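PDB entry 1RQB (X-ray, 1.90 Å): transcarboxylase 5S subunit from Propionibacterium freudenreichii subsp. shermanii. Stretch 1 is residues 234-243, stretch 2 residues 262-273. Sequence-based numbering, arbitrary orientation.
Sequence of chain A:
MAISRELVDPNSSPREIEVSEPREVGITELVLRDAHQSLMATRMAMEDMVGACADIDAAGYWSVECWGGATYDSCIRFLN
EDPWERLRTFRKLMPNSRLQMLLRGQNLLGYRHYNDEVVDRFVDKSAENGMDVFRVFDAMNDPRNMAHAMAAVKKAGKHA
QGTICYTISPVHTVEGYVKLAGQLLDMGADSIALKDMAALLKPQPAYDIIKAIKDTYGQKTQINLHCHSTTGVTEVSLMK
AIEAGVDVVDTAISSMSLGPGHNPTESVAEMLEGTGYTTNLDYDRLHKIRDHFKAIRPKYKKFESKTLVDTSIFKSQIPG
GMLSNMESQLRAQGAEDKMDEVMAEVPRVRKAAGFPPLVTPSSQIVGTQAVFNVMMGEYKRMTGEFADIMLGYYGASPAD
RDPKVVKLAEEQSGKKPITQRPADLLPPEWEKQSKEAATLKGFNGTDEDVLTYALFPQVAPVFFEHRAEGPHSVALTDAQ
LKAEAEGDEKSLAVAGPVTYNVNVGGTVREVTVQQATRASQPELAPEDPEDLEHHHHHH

Stretch 1, residues 234-243: TEVSLMKAIE
Stretch 2, residues 262-273: HNPTESVAEMLE

The most unusual feature of this contact is the placement of a buried carboxylate, that of Glu235, against largely apolar neighbours of the second stretch. Its OE1 lies 3.5 Å from Pro264 CD, 4.0 Å from Ser267 CB and 4.2 Å from Val268 CG2, while OE2 approaches the selenium of Met271, a selenomethionine, at 3.8 Å (Glu235 OE2 to Met271 SE). The side chain reaches this position in an extended form, chi1 -174° (t) and chi2 167° (t), with chi3 at -65°, and its CA-to-CB bond points toward the second stretch. No residue of stretch 1 has more of its surface covered by the other stretch.

Stretch 1 is helical throughout, from Thr234 to Glu243, with phi between -60° and -77° and i to i+4 hydrogen bonds running from Leu238 N to Thr234 O (2.9 Å) through Glu243 N to Met239 O (3.0 Å). Stretch 2 enters in an extended conformation, His262 at phi/psi -133/172, Asn263 at -70/145 and Pro264 at -67/130, before turning into a helix at Thr265. Pro264 occupies the N-cap position, and its carbonyl O accepts from Val268 N at 2.9 Å. The two helices run in broadly the same direction, at 44° to each other (signed crossing angle -44°), and their axes come no closer than 11.2 Å. That spacing leaves room for long side chains between them. The CA atoms of Glu235 and Asn263 are 6.1 Å apart, whereas Met239 CA and Leu272 CA are separated by 8.3 Å.

At the narrow end, Asn263 (chi1 -61°, m; chi2 -63°) points toward the first helix and donates from ND2 to Thr234 OG1 at 2.9 Å. The N-H...acceptor angle of 169° makes this hydrogen bond nearly linear. Thr234 adopts chi1 62° (p). The amide oxygen of Asn263 faces elsewhere: OD1 is 3.5 Å from Glu235 CB and accepts a hydrogen bond from water 1 at 3.0 Å. The same water accepts a weak bond from Thr234 N at 3.3 Å, so it links the start of the first helix to the asparagine alongside the direct bond.

Farther along, the contact becomes apolar. Leu238 (chi1 -96°, between wells; chi2 55°) points toward stretch 2, and its CD2 meets Val268 CG2 at 3.8 Å. Met271, with chi1 72° (p), chi2 180° (t) and chi3 -162° (t), extends its methyl group to the first helix, where CE lies 4.0 Å from Met239 CB and 4.2 Å from Ile242 CD1. Met239, also a selenomethionine (chi1 179°, t; chi2 69°, p; chi3 -104°), places SE 3.9 Å from Leu272 CD2. Leu272 (chi1 -61°, m; chi2 178°, t) starts sideways, but its end comes nearer, and CD2 also packs 4.0 Å from Ile242 CD1. Ile242 (chi1 -72°, m; chi2 168°, t) thus touches both Met271 and Leu272.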

# COMPACT_ATOMS: atom_id res chain seq x y z
N THR A 234 -0.07 -0.92 8.93
CA THR A 234 1.22 -0.92 9.64
C THR A 234 2.21 0.18 9.26
O THR A 234 3.17 0.40 10.00
CB THR A 234 1.90 -2.29 9.56
OG1 THR A 234 2.19 -2.60 8.19
CG2 THR A 234 0.99 -3.37 10.16
N GLU A 235 2.06 0.89 8.14
CA GLU A 235 3.06 1.94 7.94
C GLU A 235 2.80 3.05 8.97
O GLU A 235 3.71 3.72 9.44
CB GLU A 235 3.04 2.51 6.52
CG GLU A 235 4.19 3.49 6.29
CD GLU A 235 4.39 3.83 4.83
OE1 GLU A 235 4.74 2.93 4.05
OE2 GLU A 235 4.20 5.00 4.46
N VAL A 236 1.54 3.22 9.33
CA VAL A 236 1.22 4.22 10.36
C VAL A 236 1.75 3.70 11.70
O VAL A 236 2.20 4.47 12.55
CB VAL A 236 -0.28 4.47 10.45
CG1 VAL A 236 -0.57 5.54 11.51
CG2 VAL A 236 -0.79 4.92 9.08
N SER A 237 1.71 2.37 11.88
CA SER A 237 2.24 1.75 13.11
C SER A 237 3.75 2.00 13.19
O SER A 237 4.28 2.25 14.27
CB SER A 237 1.94 0.25 13.13
OG SER A 237 0.53 0.03 13.11
N LEU A 238 4.45 1.91 12.06
CA LEU A 238 5.89 2.18 12.05
C LEU A 238 6.15 3.62 12.51
O LEU A 238 7.06 3.88 13.30
CB LEU A 238 6.47 2.01 10.65
CG LEU A 238 7.12 0.66 10.31
CD1 LEU A 238 6.17 -0.46 10.57
CD2 LEU A 238 7.58 0.67 8.86
N MSE A 239 5.35 4.56 12.03
CA MSE A 239 5.53 5.97 12.43
C MSE A 239 5.31 6.10 13.94
O MSE A 239 6.08 6.77 14.62
CB MSE A 239 4.54 6.88 11.69
CG MSE A 239 4.66 8.36 12.07
SE MSE A 239 6.33 9.19 11.43
CE MSE A 239 7.31 9.24 13.06
N LYS A 240 4.26 5.48 14.46
CA LYS A 240 3.99 5.52 15.91
C LYS A 240 5.09 4.81 16.69
O LYS A 240 5.44 5.22 17.80
CB LYS A 240 2.62 4.88 16.23
CG LYS A 240 1.46 5.78 15.83
CD LYS A 240 1.56 7.06 16.63
CE LYS A 240 0.50 8.07 16.25
NZ LYS A 240 0.80 9.37 16.91
N ALA A 241 5.65 3.75 16.12
CA ALA A 241 6.73 3.02 16.81
C ALA A 241 7.96 3.92 16.88
O ALA A 241 8.69 3.91 17.87
CB ALA A 241 7.06 1.71 16.07
N ILE A 242 8.19 4.70 15.83
CA ILE A 242 9.34 5.62 15.81
C ILE A 242 9.11 6.71 16.86
O ILE A 242 10.03 7.11 17.57
CB ILE A 242 9.53 6.21 14.40
CG1 ILE A 242 10.07 5.11 13.47
CG2 ILE A 242 10.48 7.43 14.44
CD1 ILE A 242 10.02 5.47 11.99
N GLU A 243 7.87 7.19 16.98
CA GLU A 243 7.60 8.21 18.00
C GLU A 243 7.81 7.61 19.40
O GLU A 243 8.21 8.32 20.32
CB GLU A 243 6.16 8.75 17.86
CG GLU A 243 5.94 9.52 16.55
CD GLU A 243 4.49 10.00 16.34
OE1 GLU A 243 3.55 9.35 16.85
OE2 GLU A 243 4.30 11.03 15.63
N HIS A 262 5.74 -6.21 2.71
CA HIS A 262 6.06 -5.20 3.72
C HIS A 262 5.91 -3.77 3.19
O HIS A 262 5.69 -3.56 2.00
CB HIS A 262 7.51 -5.43 4.18
CG HIS A 262 7.82 -6.87 4.42
ND1 HIS A 262 8.15 -7.74 3.40
CD2 HIS A 262 7.80 -7.62 5.55
CE1 HIS A 262 8.32 -8.96 3.89
NE2 HIS A 262 8.11 -8.91 5.20
N ASN A 263 6.02 -2.82 4.11
CA ASN A 263 5.96 -1.39 3.76
C ASN A 263 7.24 -1.06 2.99
O ASN A 263 8.29 -1.64 3.26
CB ASN A 263 5.79 -0.56 5.03
CG ASN A 263 4.50 -0.92 5.77
OD1 ASN A 263 3.40 -0.73 5.24
ND2 ASN A 263 4.63 -1.49 6.96
N PRO A 264 7.16 -0.16 2.00
CA PRO A 264 8.27 0.26 1.14
C PRO A 264 9.40 1.04 1.81
O PRO A 264 9.16 2.03 2.50
CB PRO A 264 7.58 1.07 0.02
CG PRO A 264 6.09 0.88 0.26
CD PRO A 264 5.98 0.68 1.73
N THR A 265 10.62 0.59 1.57
CA THR A 265 11.82 1.21 2.15
C THR A 265 11.86 2.71 1.84
O THR A 265 12.01 3.54 2.73
CB THR A 265 13.09 0.54 1.58
OG1 THR A 265 13.11 -0.84 1.97
CG2 THR A 265 14.37 1.25 2.08
N GLU A 266 11.73 3.05 0.56
CA GLU A 266 11.83 4.47 0.18
C GLU A 266 10.68 5.29 0.78
O GLU A 266 10.88 6.44 1.16
CB GLU A 266 11.83 4.61 -1.34
CG GLU A 266 12.94 3.82 -2.01
CD GLU A 266 12.42 2.54 -2.65
OE1 GLU A 266 11.93 1.65 -1.92
OE2 GLU A 266 12.48 2.44 -3.89
N SER A 267 9.48 4.71 0.85
CA SER A 267 8.35 5.45 1.42
C SER A 267 8.60 5.73 2.90
O SER A 267 8.34 6.83 3.39
CB SER A 267 7.06 4.65 1.25
OG SER A 267 6.76 4.47 -0.13
N VAL A 268 9.11 4.73 3.62
CA VAL A 268 9.38 4.92 5.06
C VAL A 268 10.48 5.97 5.24
O VAL A 268 10.40 6.80 6.14
CB VAL A 268 9.78 3.58 5.72
CG1 VAL A 268 10.33 3.81 7.12
CG2 VAL A 268 8.56 2.69 5.81
N ALA A 269 11.48 5.98 4.37
CA ALA A 269 12.55 6.98 4.52
C ALA A 269 12.02 8.38 4.20
O ALA A 269 12.29 9.34 4.92
CB ALA A 269 13.74 6.65 3.61
N GLU A 270 11.26 8.51 3.11
CA GLU A 270 10.76 9.82 2.69
C GLU A 270 9.72 10.42 3.65
O GLU A 270 9.68 11.63 3.84
CB GLU A 270 10.13 9.74 1.29
CG GLU A 270 11.11 9.37 0.20
CD GLU A 270 11.77 10.57 -0.46
OE1 GLU A 270 11.70 11.70 0.09
OE2 GLU A 270 12.37 10.38 -1.53
N MSE A 271 8.90 9.59 4.27
CA MSE A 271 7.83 10.10 5.13
C MSE A 271 8.37 10.81 6.37
O MSE A 271 7.62 11.54 7.02
CB MSE A 271 6.92 8.96 5.60
CG MSE A 271 7.55 8.03 6.63
SE MSE A 271 6.37 6.56 7.23
CE MSE A 271 7.29 6.04 8.86
N LEU A 272 9.64 10.63 6.72
CA LEU A 272 10.16 11.24 7.95
C LEU A 272 10.64 12.68 7.77
O LEU A 272 10.96 13.35 8.75
CB LEU A 272 11.33 10.40 8.49
CG LEU A 272 11.00 8.96 8.88
CD1 LEU A 272 12.27 8.25 9.36
CD2 LEU A 272 9.94 8.97 9.97
N GLU A 273 10.69 13.19 6.54
CA GLU A 273 11.22 14.54 6.29
C GLU A 273 10.50 15.61 7.11
O GLU A 273 9.28 15.75 7.05
CB GLU A 273 11.17 14.88 4.80
CG GLU A 273 11.72 16.27 4.48
CD GLU A 273 11.85 16.54 2.98
OE1 GLU A 273 11.06 15.97 2.20
OE2 GLU A 273 12.75 17.33 2.60
O HOH W 1 0.57 -1.44 5.70